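Local coordinates for protein BtGH115A (Bacteroides thetaiotaomicron, PDB 5BY3) that probably hydrolyses glycosidic bonds as a family GH115 4-O-methyl-alpha-glucuronidase with specificity for decorated arabinogalactans, at residues R514-I526 with V628-D640. Residues are numbered along the deposited sequence; the frame is centred on the assembly and turned at random.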
loop_
_atom_site.group_PDB
_atom_site.type_symbol
_atom_site.label_atom_id
_atom_site.label_comp_id
_atom_site.label_asym_id
_atom_site.label_seq_id
_atom_site.Cartn_x
_atom_site.Cartn_y
_atom_site.Cartn_z
ATOM N N ARG A 514 -2.122 13.784 -23.946
ATOM C CA ARG A 514 -1.428 12.527 -24.193
ATOM C C ARG A 514 -0.091 12.779 -24.892
ATOM O O ARG A 514 0.693 11.850 -25.091
ATOM C CB ARG A 514 -2.335 11.595 -24.996
ATOM C CG ARG A 514 -3.672 11.237 -24.314
ATOM C CD ARG A 514 -4.597 10.401 -25.203
ATOM N NE ARG A 514 -3.893 9.310 -25.894
ATOM C CZ ARG A 514 -3.553 8.153 -25.328
ATOM N NH1 ARG A 514 -3.859 7.914 -24.053
ATOM N NH2 ARG A 514 -2.896 7.241 -26.035
ATOM N N VAL A 515 0.154 14.043 -25.250
ATOM C CA VAL A 515 1.408 14.505 -25.850
ATOM C C VAL A 515 2.397 14.762 -24.705
ATOM O O VAL A 515 2.119 15.577 -23.813
ATOM C CB VAL A 515 1.210 15.823 -26.683
ATOM C CG1 VAL A 515 2.538 16.386 -27.213
ATOM C CG2 VAL A 515 0.232 15.614 -27.834
ATOM N N VAL A 516 3.528 14.057 -24.730
ATOM C CA VAL A 516 4.666 14.340 -23.868
ATOM C C VAL A 516 5.179 15.809 -24.023
ATOM O O VAL A 516 5.308 16.332 -25.148
ATOM C CB VAL A 516 5.762 13.276 -24.065
ATOM C CG1 VAL A 516 7.098 13.742 -23.505
ATOM C CG2 VAL A 516 5.370 11.962 -23.391
ATOM N N LYS A 517 5.455 16.466 -22.890
ATOM C CA LYS A 517 5.722 17.905 -22.866
ATOM C C LYS A 517 6.536 18.309 -21.638
ATOM O O LYS A 517 6.529 17.599 -20.634
ATOM C CB LYS A 517 4.411 18.700 -22.929
ATOM C CG LYS A 517 3.490 18.467 -21.728
ATOM C CD LYS A 517 2.040 18.257 -22.146
ATOM C CE LYS A 517 1.279 19.541 -21.980
ATOM N NZ LYS A 517 1.366 19.961 -20.550
ATOM N N ASP A 518 7.216 19.454 -21.733
ATOM C CA ASP A 518 8.044 20.010 -20.654
ATOM C C ASP A 518 7.381 19.943 -19.270
ATOM O O ASP A 518 6.193 20.263 -19.096
ATOM C CB ASP A 518 8.401 21.496 -20.921
ATOM C CG ASP A 518 9.179 21.728 -22.225
ATOM O OD1 ASP A 518 9.565 20.764 -22.939
ATOM O OD2 ASP A 518 9.404 22.922 -22.520
ATOM N N LEU A 519 8.174 19.550 -18.291
ATOM C CA LEU A 519 7.846 19.775 -16.906
ATOM C C LEU A 519 8.251 21.216 -16.659
ATOM O O LEU A 519 9.187 21.680 -17.316
ATOM C CB LEU A 519 8.629 18.800 -16.025
ATOM C CG LEU A 519 8.137 17.362 -16.218
ATOM C CD1 LEU A 519 9.280 16.412 -16.045
ATOM C CD2 LEU A 519 7.008 17.020 -15.259
ATOM N N PRO A 520 7.539 21.947 -15.755
ATOM C CA PRO A 520 7.909 23.376 -15.579
ATOM C C PRO A 520 9.155 23.564 -14.691
ATOM O O PRO A 520 9.079 24.167 -13.591
ATOM C CB PRO A 520 6.644 24.003 -14.951
ATOM C CG PRO A 520 5.889 22.852 -14.304
ATOM C CD PRO A 520 6.349 21.558 -14.955
ATOM N N TRP A 521 10.290 23.024 -15.153
ATOM C CA TRP A 521 11.541 23.090 -14.397
ATOM C C TRP A 521 12.656 23.752 -15.234
ATOM O O TRP A 521 12.651 23.656 -16.454
ATOM C CB TRP A 521 11.977 21.697 -13.923
ATOM C CG TRP A 521 11.001 20.878 -13.090
ATOM C CD1 TRP A 521 9.886 21.324 -12.376
ATOM C CD2 TRP A 521 11.073 19.462 -12.852
ATOM N NE1 TRP A 521 9.267 20.253 -11.743
ATOM C CE2 TRP A 521 9.966 19.107 -12.031
ATOM C CE3 TRP A 521 11.954 18.451 -13.276
ATOM C CZ2 TRP A 521 9.748 17.806 -11.617
ATOM C CZ3 TRP A 521 11.728 17.190 -12.888
ATOM C CH2 TRP A 521 10.649 16.858 -12.044
ATOM N N SER A 522 13.594 24.429 -14.579
ATOM C CA SER A 522 14.717 25.065 -15.268
ATOM C C SER A 522 15.765 24.053 -15.701
ATOM O O SER A 522 15.833 22.970 -15.148
ATOM C CB SER A 522 15.401 26.024 -14.320
ATOM O OG SER A 522 16.037 25.264 -13.298
ATOM N N GLU A 523 16.601 24.428 -16.660
ATOM C CA GLU A 523 17.801 23.668 -17.020
ATOM C C GLU A 523 18.640 23.230 -15.827
ATOM O O GLU A 523 19.021 22.047 -15.719
ATOM C CB GLU A 523 18.660 24.427 -18.024
ATOM C CG GLU A 523 19.302 23.452 -19.007
ATOM C CD GLU A 523 20.393 24.050 -19.884
ATOM O OE1 GLU A 523 20.297 25.245 -20.220
ATOM O OE2 GLU A 523 21.318 23.297 -20.260
ATOM N N ARG A 524 18.876 24.172 -14.919
ATOM C CA ARG A 524 19.616 23.924 -13.680
ATOM C C ARG A 524 18.959 22.795 -12.845
ATOM O O ARG A 524 19.602 21.780 -12.579
ATOM C CB ARG A 524 19.831 25.237 -12.908
ATOM C CG ARG A 524 20.586 25.102 -11.594
ATOM C CD ARG A 524 20.367 26.340 -10.749
ATOM N NE ARG A 524 20.068 26.018 -9.343
ATOM C CZ ARG A 524 18.858 25.743 -8.833
ATOM N NH1 ARG A 524 17.772 25.728 -9.601
ATOM N NH2 ARG A 524 18.730 25.472 -7.533
ATOM N N GLU A 525 17.674 22.941 -12.512
ATOM C CA GLU A 525 16.895 21.899 -11.787
ATOM C C GLU A 525 16.904 20.524 -12.492
ATOM O O GLU A 525 16.944 19.480 -11.839
ATOM C CB GLU A 525 15.437 22.361 -11.562
ATOM C CG GLU A 525 15.273 23.484 -10.536
ATOM C CD GLU A 525 13.925 24.242 -10.593
ATOM O OE1 GLU A 525 13.280 24.324 -11.663
ATOM O OE2 GLU A 525 13.525 24.827 -9.551
ATOM N N ILE A 526 16.880 20.535 -13.823
ATOM C CA ILE A 526 16.899 19.299 -14.605
ATOM C C ILE A 526 18.246 18.599 -14.450
ATOM O O ILE A 526 18.296 17.409 -14.100
ATOM C CB ILE A 526 16.551 19.560 -16.085
ATOM C CG1 ILE A 526 15.082 19.923 -16.226
ATOM C CG2 ILE A 526 16.859 18.348 -16.942
ATOM C CD1 ILE A 526 14.747 20.610 -17.527
ATOM N N VAL A 628 10.414 8.670 -27.141
ATOM C CA VAL A 628 9.841 9.997 -27.252
ATOM C C VAL A 628 9.814 10.499 -28.712
ATOM O O VAL A 628 10.837 10.468 -29.426
ATOM C CB VAL A 628 10.573 10.987 -26.321
ATOM C CG1 VAL A 628 10.019 12.383 -26.485
ATOM C CG2 VAL A 628 10.409 10.562 -24.878
ATOM N N GLU A 629 8.647 10.980 -29.127
ATOM C CA GLU A 629 8.476 11.720 -30.393
ATOM C C GLU A 629 9.413 12.945 -30.474
ATOM O O GLU A 629 9.341 13.871 -29.662
ATOM C CB GLU A 629 7.003 12.131 -30.557
ATOM C CG GLU A 629 6.559 12.518 -31.966
ATOM C CD GLU A 629 5.171 13.171 -32.008
ATOM O OE1 GLU A 629 4.669 13.650 -30.950
ATOM O OE2 GLU A 629 4.580 13.217 -33.118
ATOM N N ARG A 630 10.294 12.928 -31.465
ATOM C CA ARG A 630 11.206 14.035 -31.746
ATOM C C ARG A 630 10.500 15.227 -32.431
ATOM O O ARG A 630 9.812 15.068 -33.451
ATOM C CB ARG A 630 12.358 13.534 -32.609
ATOM C CG ARG A 630 13.113 12.345 -32.017
ATOM C CD ARG A 630 14.465 12.208 -32.681
ATOM N NE ARG A 630 15.167 11.006 -32.264
ATOM C CZ ARG A 630 16.412 10.700 -32.629
ATOM N NH1 ARG A 630 17.125 11.516 -33.425
ATOM N NH2 ARG A 630 16.951 9.574 -32.181
ATOM N N LYS A 631 10.668 16.408 -31.852
ATOM C CA LYS A 631 10.026 17.638 -32.309
ATOM C C LYS A 631 10.744 18.769 -31.611
ATOM O O LYS A 631 11.301 18.561 -30.547
ATOM C CB LYS A 631 8.487 17.600 -32.071
ATOM C CG LYS A 631 7.823 18.660 -31.199
ATOM C CD LYS A 631 7.313 18.051 -29.894
ATOM C CE LYS A 631 6.267 18.928 -29.218
ATOM N NZ LYS A 631 5.288 18.078 -28.475
ATOM N N ALA A 632 10.764 19.943 -32.232
ATOM C CA ALA A 632 11.452 21.102 -31.674
ATOM C C ALA A 632 10.474 21.924 -30.869
ATOM O O ALA A 632 9.345 22.137 -31.290
ATOM C CB ALA A 632 12.121 21.950 -32.768
ATOM N N ALA A 633 10.926 22.373 -29.703
ATOM C CA ALA A 633 10.138 23.197 -28.808
ATOM C C ALA A 633 9.782 24.495 -29.512
ATOM O O ALA A 633 10.556 24.983 -30.361
ATOM C CB ALA A 633 10.932 23.482 -27.541
ATOM N N THR A 634 8.608 25.035 -29.177
ATOM C CA THR A 634 8.225 26.390 -29.606
ATOM C C THR A 634 8.663 27.371 -28.515
ATOM O O THR A 634 9.543 28.220 -28.746
ATOM C CB THR A 634 6.717 26.546 -29.901
ATOM O OG1 THR A 634 6.192 25.319 -30.415
ATOM C CG2 THR A 634 6.483 27.671 -30.922
ATOM N N ALA A 635 8.086 27.216 -27.326
ATOM C CA ALA A 635 8.410 28.061 -26.177
ATOM C C ALA A 635 9.879 27.911 -25.703
ATOM O O ALA A 635 10.537 26.938 -26.057
ATOM C CB ALA A 635 7.447 27.757 -25.044
ATOM N N PRO A 636 10.396 28.881 -24.911
ATOM C CA PRO A 636 11.676 28.652 -24.218
ATOM C C PRO A 636 11.529 27.782 -22.958
ATOM O O PRO A 636 10.434 27.349 -22.644
ATOM C CB PRO A 636 12.133 30.067 -23.835
ATOM C CG PRO A 636 10.890 30.884 -23.778
ATOM C CD PRO A 636 9.911 30.268 -24.739
HETATM N N MSE A 637 12.640 27.550 -22.235
HETATM C CA MSE A 637 12.733 26.763 -20.998
HETATM C C MSE A 637 12.288 27.637 -19.886
HETATM O O MSE A 637 12.466 28.852 -19.940
HETATM C CB MSE A 637 14.158 26.337 -20.618
HETATM C CG MSE A 637 14.858 25.602 -21.755
HETATM SE SE MSE A 637 15.781 23.967 -21.188
HETATM C CE MSE A 637 14.164 22.890 -20.850
ATOM N N THR A 638 11.704 27.026 -18.861
ATOM C CA THR A 638 11.461 27.721 -17.596
ATOM C C THR A 638 12.789 28.305 -17.159
ATOM O O THR A 638 13.811 27.642 -17.222
ATOM C CB THR A 638 10.879 26.759 -16.533
ATOM O OG1 THR A 638 9.608 26.296 -17.000
ATOM C CG2 THR A 638 10.716 27.445 -15.169
ATOM N N ALA A 639 12.749 29.574 -16.783
ATOM C CA ALA A 639 13.885 30.298 -16.247
ATOM C C ALA A 639 14.001 29.969 -14.776
ATOM O O ALA A 639 12.990 29.758 -14.094
ATOM C CB ALA A 639 13.687 31.790 -16.438
ATOM N N ASP A 640 15.246 29.914 -14.311
ATOM C CA ASP A 640 15.572 29.737 -12.906
ATOM C C ASP A 640 15.121 31.000 -12.198
ATOM O O ASP A 640 15.290 32.108 -12.709
ATOM C CB ASP A 640 17.087 29.553 -12.786
ATOM C CG ASP A 640 17.485 28.548 -11.734
ATOM O OD1 ASP A 640 16.892 27.444 -11.654
ATOM O OD2 ASP A 640 18.428 28.863 -10.985
#
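Asp640 and Ser522 illustrate how a passing loop can be tied to the start of a helix through the side chain that caps it. Ser522 OG donates to Asp640 OD1 (2.9 Å), reaching it on the anti side and 29° out of the carboxylate plane. The same OD1 receives Arg524 NH1 at 2.8 Å, a bent, weak hydrogen bond within a salt bridge, with guanidinium and carboxylate planes 53° apart; the arginine's CD lies alongside the other oxygen, OD2. Ser522 OG stands between its own backbone N and carbonyl carbon (chi1 68°), which turns it back toward the helix to accept from Glu525 N, while Glu525 OE1 takes Ser522 N in return. Replacing Ser522 with an alanine would probably leave Glu525 N without its capping acceptor and Asp640 with only the weak arginine bond across this contact.

Just before Asp640 in the loop, Thr638 lies against the backbone that leads into the helix: its CB meets Trp521 O at 3.6 Å and its OG1 lies beside Pro520, the centre of an inverse gamma turn. Met637, a selenomethionine, bends at chi2 and chi3 to bring CE 4.1 Å from Ile526 CD1, while its SE brushes Glu523 CG. Helix 552-580 adjoins this apolar patch through Gln577, which touches both Met637 and Ile526. The result is a surface loop fastened to the N-terminal end of helix 523-543, where Ser522 and Glu525 form a capping box.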